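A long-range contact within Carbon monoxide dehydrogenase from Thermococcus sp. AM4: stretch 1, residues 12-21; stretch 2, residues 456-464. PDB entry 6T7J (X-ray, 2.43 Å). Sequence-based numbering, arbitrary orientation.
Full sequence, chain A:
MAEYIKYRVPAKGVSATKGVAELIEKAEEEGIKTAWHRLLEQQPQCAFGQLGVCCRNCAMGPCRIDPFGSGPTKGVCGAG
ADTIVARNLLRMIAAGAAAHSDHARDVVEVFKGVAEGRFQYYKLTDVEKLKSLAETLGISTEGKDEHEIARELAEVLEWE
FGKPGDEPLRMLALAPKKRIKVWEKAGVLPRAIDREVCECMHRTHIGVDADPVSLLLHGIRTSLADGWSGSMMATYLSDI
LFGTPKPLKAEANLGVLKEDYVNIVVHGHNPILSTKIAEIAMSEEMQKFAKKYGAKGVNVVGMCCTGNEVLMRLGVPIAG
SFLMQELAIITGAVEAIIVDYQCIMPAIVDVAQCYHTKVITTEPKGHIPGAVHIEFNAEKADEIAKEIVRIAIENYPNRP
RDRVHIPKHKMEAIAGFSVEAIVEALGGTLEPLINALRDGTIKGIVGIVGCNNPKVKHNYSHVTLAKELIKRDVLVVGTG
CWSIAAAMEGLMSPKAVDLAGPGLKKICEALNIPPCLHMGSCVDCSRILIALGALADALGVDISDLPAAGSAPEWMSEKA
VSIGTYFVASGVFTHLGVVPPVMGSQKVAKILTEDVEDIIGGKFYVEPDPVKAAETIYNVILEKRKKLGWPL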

# COMPACT_ATOMS: atom_id res chain seq x y z
N LYS A 12 3.72 38.69 -7.49
CA LYS A 12 2.65 39.57 -7.03
C LYS A 12 1.28 38.89 -7.07
O LYS A 12 0.37 39.32 -6.35
CB LYS A 12 2.62 40.86 -7.85
CG LYS A 12 2.42 42.11 -7.00
CD LYS A 12 3.34 42.10 -5.78
CE LYS A 12 2.90 43.11 -4.74
NZ LYS A 12 3.69 42.98 -3.48
N GLY A 13 1.12 37.85 -7.88
CA GLY A 13 -0.14 37.13 -7.92
C GLY A 13 -0.01 35.67 -7.55
O GLY A 13 -0.89 34.86 -7.86
N VAL A 14 1.08 35.32 -6.87
CA VAL A 14 1.34 33.92 -6.56
C VAL A 14 0.50 33.44 -5.38
O VAL A 14 0.16 32.26 -5.31
CB VAL A 14 2.84 33.71 -6.30
CG1 VAL A 14 3.26 34.34 -4.98
CG2 VAL A 14 3.18 32.22 -6.31
N SER A 15 0.15 34.33 -4.45
CA SER A 15 -0.45 33.89 -3.20
C SER A 15 -1.48 34.91 -2.73
O SER A 15 -1.54 36.04 -3.22
CB SER A 15 0.62 33.68 -2.12
OG SER A 15 0.05 33.73 -0.83
N ALA A 16 -2.28 34.49 -1.75
CA ALA A 16 -3.32 35.32 -1.16
C ALA A 16 -3.02 35.71 0.28
O ALA A 16 -3.82 36.43 0.89
CB ALA A 16 -4.67 34.61 -1.23
N THR A 17 -1.90 35.26 0.83
CA THR A 17 -1.49 35.64 2.18
C THR A 17 -0.29 36.57 2.10
O THR A 17 0.64 36.33 1.32
CB THR A 17 -1.14 34.40 3.02
OG1 THR A 17 -0.25 33.56 2.29
CG2 THR A 17 -2.40 33.62 3.35
N LYS A 18 -0.33 37.64 2.89
CA LYS A 18 0.72 38.66 2.83
C LYS A 18 2.04 38.10 3.34
O LYS A 18 2.09 37.43 4.37
CB LYS A 18 0.31 39.88 3.65
CG LYS A 18 -1.00 40.52 3.21
CD LYS A 18 -0.87 41.13 1.82
CE LYS A 18 -2.23 41.55 1.27
NZ LYS A 18 -2.74 40.58 0.25
N GLY A 19 3.12 38.37 2.60
CA GLY A 19 4.45 37.94 2.96
C GLY A 19 5.02 36.85 2.07
O GLY A 19 6.25 36.70 2.01
N VAL A 20 4.18 36.09 1.38
CA VAL A 20 4.67 35.00 0.54
C VAL A 20 5.45 35.54 -0.65
O VAL A 20 6.51 35.02 -1.01
CB VAL A 20 3.49 34.11 0.09
CG1 VAL A 20 3.95 33.08 -0.93
CG2 VAL A 20 2.87 33.41 1.30
N ALA A 21 4.94 36.61 -1.28
CA ALA A 21 5.60 37.18 -2.44
C ALA A 21 7.00 37.68 -2.09
O ALA A 21 7.97 37.40 -2.81
CB ALA A 21 4.75 38.31 -3.02
N VAL A 456 -2.64 25.90 -8.06
CA VAL A 456 -3.65 26.93 -7.85
C VAL A 456 -3.04 28.03 -6.99
O VAL A 456 -2.04 27.83 -6.28
CB VAL A 456 -4.93 26.37 -7.21
CG1 VAL A 456 -5.55 25.31 -8.11
CG2 VAL A 456 -4.64 25.80 -5.83
N LYS A 457 -3.65 29.21 -7.05
CA LYS A 457 -3.15 30.35 -6.29
C LYS A 457 -3.14 30.04 -4.80
O LYS A 457 -4.11 29.50 -4.25
CB LYS A 457 -4.00 31.59 -6.57
CG LYS A 457 -3.44 32.86 -5.93
CD LYS A 457 -4.13 34.11 -6.46
CE LYS A 457 -3.44 35.36 -5.93
NZ LYS A 457 -3.97 36.60 -6.57
N HIS A 458 -2.04 30.38 -4.13
CA HIS A 458 -1.79 29.92 -2.77
C HIS A 458 -2.79 30.53 -1.79
O HIS A 458 -2.85 31.75 -1.63
CB HIS A 458 -0.36 30.26 -2.36
CG HIS A 458 -0.03 29.88 -0.95
ND1 HIS A 458 0.39 30.79 -0.01
CD2 HIS A 458 -0.08 28.68 -0.32
CE1 HIS A 458 0.60 30.18 1.14
NE2 HIS A 458 0.32 28.90 0.98
N ASN A 459 -3.57 29.66 -1.15
CA ASN A 459 -4.56 30.02 -0.14
C ASN A 459 -5.70 30.85 -0.70
O ASN A 459 -6.62 31.22 0.05
CB ASN A 459 -3.90 30.75 1.03
CG ASN A 459 -3.09 29.83 1.92
OD1 ASN A 459 -3.31 28.62 1.95
ND2 ASN A 459 -2.14 30.41 2.65
N TYR A 460 -5.69 31.15 -2.00
CA TYR A 460 -6.75 31.98 -2.57
C TYR A 460 -8.09 31.27 -2.53
O TYR A 460 -9.11 31.87 -2.16
CB TYR A 460 -6.41 32.39 -4.00
CG TYR A 460 -7.47 33.26 -4.63
CD1 TYR A 460 -7.58 34.61 -4.30
CD2 TYR A 460 -8.39 32.74 -5.53
CE1 TYR A 460 -8.55 35.41 -4.87
CE2 TYR A 460 -9.37 33.53 -6.10
CZ TYR A 460 -9.45 34.87 -5.77
OH TYR A 460 -10.42 35.66 -6.33
N SER A 461 -8.13 29.99 -2.92
CA SER A 461 -9.41 29.29 -2.95
C SER A 461 -9.95 29.05 -1.54
O SER A 461 -11.15 29.20 -1.31
CB SER A 461 -9.28 27.98 -3.72
OG SER A 461 -9.25 28.22 -5.12
N HIS A 462 -9.07 28.70 -0.59
CA HIS A 462 -9.49 28.56 0.80
C HIS A 462 -10.28 29.79 1.26
O HIS A 462 -11.46 29.70 1.63
CB HIS A 462 -8.27 28.35 1.70
CG HIS A 462 -7.62 27.01 1.55
ND1 HIS A 462 -8.32 25.83 1.57
CD2 HIS A 462 -6.31 26.67 1.40
CE1 HIS A 462 -7.49 24.81 1.43
NE2 HIS A 462 -6.27 25.29 1.32
N VAL A 463 -9.63 30.95 1.21
CA VAL A 463 -10.22 32.16 1.77
C VAL A 463 -11.41 32.62 0.94
O VAL A 463 -12.43 33.07 1.48
CB VAL A 463 -9.16 33.27 1.91
CG1 VAL A 463 -8.50 33.57 0.58
CG2 VAL A 463 -9.80 34.52 2.45
N THR A 464 -11.32 32.52 -0.39
CA THR A 464 -12.42 32.99 -1.23
C THR A 464 -13.67 32.14 -1.03
O THR A 464 -14.78 32.68 -0.92
CB THR A 464 -12.00 33.01 -2.70
OG1 THR A 464 -11.03 34.03 -2.91
CG2 THR A 464 -13.20 33.28 -3.60
O HOH W 1 0.66 29.43 -5.98

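Two backbone hydrogen bonds, placed on either side of Ser15, fasten the stretches together. His458 N donates to Val14 O (3.1 Å) in an almost straight line, with an angle of 173° at the hydrogen, and Ala16 N donates to His458 O (2.8 Å) at a more bent 142°. His458 thus offers both its amide and its carbonyl to the residues flanking Ser15, forming a single beta bridge in which Ser15 CA lies 4.2 Å from His458 CA. Close approach of the backbones also brings Ser15 CA to 3.6 Å from His458 O, a CA-H...O contact that supplements the bond from Ala16 N.

The side chains of the bridged pair add a third bond: Ser15 OG and His458 ND1 are 3.1 Å apart, and either could be the donor. Both CA-to-CB bonds run sideways to the opposing stretch, and with chi1 of each residue in t the hydroxyl meets the imidazole at its edge, near the ring plane, where a ring nitrogen can hydrogen bond. His458 NE2 is bonded elsewhere in the structure, so both nitrogens of this buried ring are satisfied. Ser15 OG is also the center of a small network within its own stretch, accepting from Thr17 N (3.0 Å, 169°) and from Thr17 OG1 (3.1 Å). A serine suits this position because its short hydroxyl can serve the histidine and the local backbone at once.

One water extends the polar contact: it donates to Val14 O (3.0 Å) and to Val456 O (3.2 Å), so Val14 O receives both the water and His458 N. The CA-to-CB bond of Val14 points away, and the residue contributes through its carbonyl.

Lys457 reaches across in an extended conformation, all four chi angles in t. Its CB starts sideways, but the chain then runs alongside stretch 1, bringing CE to 3.2 Å from Gly13 O and 3.4 Å from Ser15 O, while CG lies 3.7 Å from Val14 O. The long aliphatic stem covers the backbone of stretch 1, and Lys457 and His458 have the largest areas covered in stretch 2.

Packing is centered on Ala16, which has the largest covered area in stretch 1. Its methyl points toward stretch 2 and settles against the start of the helix, with CB 3.6 Å from Tyr460 CA, 4.0 Å from Tyr460 CB and 4.4 Å from Val463 CG1. The small side chain allows this close approach to the helix backbone. Thr17, buried, likewise points toward stretch 2, with CG2 3.3 Å from Asn459 ND2. Asn459 holds the N-cap position, although its side chain makes no capping bond; its OD1 is bonded elsewhere in the structure.

Within the type II turn from Thr17 to Val20, Gly19 accepts backbone angles (110°/-22°) at which a CB would jam against the preceding carbonyl. The turn leads into a helix whose Val20 places CG2 3.8 Å from His458 ND1, adding an apolar neighbor to the buried ring. Altogether the contact buries 389 Å², summed over both sides.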